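Local coordinates for protein kappa-carrageenase (PDB 5OCR) that probably hydrolyses kappa-carrageenan, a red-algal galactan, through the glycoside hydrolase family 16 beta-jellyroll domain that makes up this chain, at residues 70-75 / 85-91. Residue numbers count along the deposited sequence, not the author numbering.
Sequences LTMRHN and YFTSGIF
Phe86, chi1 m, turns one ring face to His74 CD2, while Met72 SD lies 3.8 Å from Phe86 CB and obliquely 5.4 Å from the ring centroid, a Met-aromatic contact; the His74 ring, chi1 t, sits 5.2 Å away centroid to centroid, planes at 35°. These side chains rise from antiparallel hairpin arms, 70-74 and 86-88 of strands 67-74 and 86-97, 4.7 Å apart at 165°. Extended Arg73 (phi/psi -123/150) and Thr87 (-125/156) form the hydrogen-bonded pair (Arg73 N to Thr87 O 2.8 Å, Thr87 N to Arg73 O 2.9 Å), side chains on the face opposite Phe86; His74 and Phe86 form the non-hydrogen-bonded pair, and Asn75 N donates to Tyr85 O (hydrogen bond, 2.8 Å). Regular pairing ends at Ser88 (-136/-172): Leu70, not Thr71, is nearest Gly89 (CA-CA 5.0 Å). Ser88 CA to Thr71 O, 3.4 Å, is one of three CA-H...O contacts. One water bonds Asn75 OD1 and Thr87 OG1 (2.8 Å each); Asn60 ND2 also bonds Thr87 OG1. Strands 273-285 and 233-241 flank the hairpin in the jellyroll sheet; Leu241 packs on Met72 and Phe86. Bonds and packing thus combine near the turn, whereas Leu70 CD2 meets Phe91 CD2 (3.7 Å) by van der Waals contact, without cross-segment hydrogen bonds.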
loop_
_atom_site.group_PDB
_atom_site.type_symbol
_atom_site.label_atom_id
_atom_site.label_comp_id
_atom_site.label_asym_id
_atom_site.label_seq_id
_atom_site.Cartn_x
_atom_site.Cartn_y
_atom_site.Cartn_z
ATOM N N LEU A 70 3.772 3.406 -11.890
ATOM C CA LEU A 70 4.672 2.570 -11.137
ATOM C C LEU A 70 4.544 1.172 -11.778
ATOM O O LEU A 70 3.447 0.671 -11.952
ATOM C CB LEU A 70 4.260 2.563 -9.637
ATOM C CG LEU A 70 4.350 3.925 -8.940
ATOM C CD1 LEU A 70 3.135 4.804 -9.197
ATOM C CD2 LEU A 70 4.447 3.727 -7.423
ATOM N N THR A 71 5.676 0.560 -12.117
ATOM C CA THR A 71 5.660 -0.617 -12.988
ATOM C C THR A 71 6.356 -1.817 -12.354
ATOM O O THR A 71 7.478 -1.654 -11.770
ATOM C CB THR A 71 6.376 -0.255 -14.338
ATOM O OG1 THR A 71 5.682 0.863 -14.915
ATOM C CG2 THR A 71 6.310 -1.397 -15.372
ATOM N N MET A 72 5.741 -2.979 -12.473
ATOM C CA MET A 72 6.370 -4.279 -12.104
ATOM C C MET A 72 7.056 -4.849 -13.343
ATOM O O MET A 72 6.411 -5.007 -14.367
ATOM C CB MET A 72 5.261 -5.239 -11.638
ATOM C CG MET A 72 5.812 -6.612 -11.176
ATOM S SD MET A 72 6.737 -6.473 -9.657
ATOM C CE MET A 72 5.408 -5.945 -8.495
ATOM N N ARG A 73 8.369 -5.133 -13.268
ATOM C CA ARG A 73 9.121 -5.615 -14.452
ATOM C C ARG A 73 9.768 -6.947 -14.120
ATOM O O ARG A 73 10.132 -7.220 -12.953
ATOM C CB ARG A 73 10.284 -4.660 -14.775
ATOM C CG ARG A 73 9.726 -3.354 -15.347
ATOM C CD ARG A 73 10.856 -2.529 -15.914
ATOM N NE ARG A 73 10.382 -1.144 -16.090
ATOM C CZ ARG A 73 9.606 -0.721 -17.078
ATOM N NH1 ARG A 73 9.200 -1.578 -18.036
ATOM N NH2 ARG A 73 9.234 0.566 -17.130
ATOM N N HIS A 74 9.927 -7.788 -15.130
ATOM C CA HIS A 74 10.574 -9.093 -14.911
ATOM C C HIS A 74 12.054 -8.898 -15.131
ATOM O O HIS A 74 12.473 -8.305 -16.145
ATOM C CB HIS A 74 10.027 -10.091 -15.966
ATOM C CG HIS A 74 10.611 -11.467 -15.879
ATOM N ND1 HIS A 74 10.716 -12.256 -16.983
ATOM C CD2 HIS A 74 10.985 -12.240 -14.800
ATOM C CE1 HIS A 74 11.244 -13.464 -16.598
ATOM N NE2 HIS A 74 11.406 -13.456 -15.298
ATOM N N ASN A 75 12.872 -9.432 -14.228
ATOM C CA ASN A 75 14.339 -9.320 -14.427
ATOM C C ASN A 75 14.791 -9.905 -15.787
ATOM O O ASN A 75 14.388 -11.007 -16.161
ATOM C CB ASN A 75 15.128 -9.996 -13.322
ATOM C CG ASN A 75 14.840 -9.401 -11.949
ATOM O OD1 ASN A 75 14.154 -8.382 -11.823
ATOM N ND2 ASN A 75 15.386 -10.021 -10.926
ATOM N N TYR A 85 12.880 -12.236 -8.651
ATOM C CA TYR A 85 12.824 -12.304 -10.147
ATOM C C TYR A 85 12.166 -11.098 -10.820
ATOM O O TYR A 85 12.120 -10.978 -12.059
ATOM C CB TYR A 85 12.097 -13.574 -10.593
ATOM C CG TYR A 85 12.771 -14.844 -10.164
ATOM C CD1 TYR A 85 13.679 -15.456 -11.003
ATOM C CD2 TYR A 85 12.526 -15.387 -8.887
ATOM C CE1 TYR A 85 14.292 -16.617 -10.624
ATOM C CE2 TYR A 85 13.117 -16.567 -8.516
ATOM C CZ TYR A 85 14.025 -17.136 -9.379
ATOM O OH TYR A 85 14.695 -18.292 -9.044
ATOM N N PHE A 86 11.617 -10.201 -9.995
ATOM C CA PHE A 86 10.965 -8.940 -10.454
ATOM C C PHE A 86 11.476 -7.689 -9.714
ATOM O O PHE A 86 11.935 -7.789 -8.570
ATOM C CB PHE A 86 9.492 -9.084 -10.147
ATOM C CG PHE A 86 8.844 -10.159 -10.927
ATOM C CD1 PHE A 86 8.273 -9.875 -12.197
ATOM C CD2 PHE A 86 8.872 -11.502 -10.462
ATOM C CE1 PHE A 86 7.676 -10.915 -12.943
ATOM C CE2 PHE A 86 8.299 -12.531 -11.226
ATOM C CZ PHE A 86 7.700 -12.231 -12.450
ATOM N N THR A 87 11.284 -6.515 -10.340
ATOM C CA THR A 87 11.460 -5.246 -9.650
ATOM C C THR A 87 10.203 -4.422 -9.775
ATOM O O THR A 87 9.468 -4.546 -10.766
ATOM C CB THR A 87 12.716 -4.442 -10.161
ATOM O OG1 THR A 87 12.576 -4.108 -11.564
ATOM C CG2 THR A 87 14.018 -5.299 -9.894
ATOM N N SER A 88 10.056 -3.538 -8.820
ATOM C CA SER A 88 8.894 -2.659 -8.839
ATOM C C SER A 88 9.195 -1.226 -8.540
ATOM O O SER A 88 10.364 -0.782 -8.527
ATOM C CB SER A 88 7.784 -3.279 -7.980
ATOM O OG SER A 88 6.554 -2.589 -8.255
ATOM N N GLY A 89 8.130 -0.435 -8.378
ATOM C CA GLY A 89 8.340 1.010 -8.133
ATOM C C GLY A 89 7.537 1.484 -6.929
ATOM O O GLY A 89 6.516 0.860 -6.591
ATOM N N ILE A 90 7.978 2.560 -6.265
ATOM C CA ILE A 90 7.393 2.946 -4.980
ATOM C C ILE A 90 7.618 4.427 -4.740
ATOM O O ILE A 90 8.710 4.889 -5.003
ATOM C CB ILE A 90 7.913 2.109 -3.803
ATOM C CG1 ILE A 90 7.406 2.675 -2.443
ATOM C CG2 ILE A 90 9.464 2.019 -3.799
ATOM C CD1 ILE A 90 7.595 1.673 -1.271
ATOM N N PHE A 91 6.567 5.157 -4.342
ATOM C CA PHE A 91 6.723 6.470 -3.777
ATOM C C PHE A 91 6.594 6.368 -2.276
ATOM O O PHE A 91 5.521 5.965 -1.765
ATOM C CB PHE A 91 5.611 7.427 -4.246
ATOM C CG PHE A 91 5.760 7.867 -5.653
ATOM C CD1 PHE A 91 6.676 8.860 -5.993
ATOM C CD2 PHE A 91 4.963 7.331 -6.634
ATOM C CE1 PHE A 91 6.814 9.281 -7.338
ATOM C CE2 PHE A 91 5.079 7.794 -7.949
ATOM C CZ PHE A 91 6.018 8.760 -8.303
HETATM O O HOH W 1 13.277 -6.194 -13.242
HETATM O O HOH W 2 14.680 -8.738 -8.331
#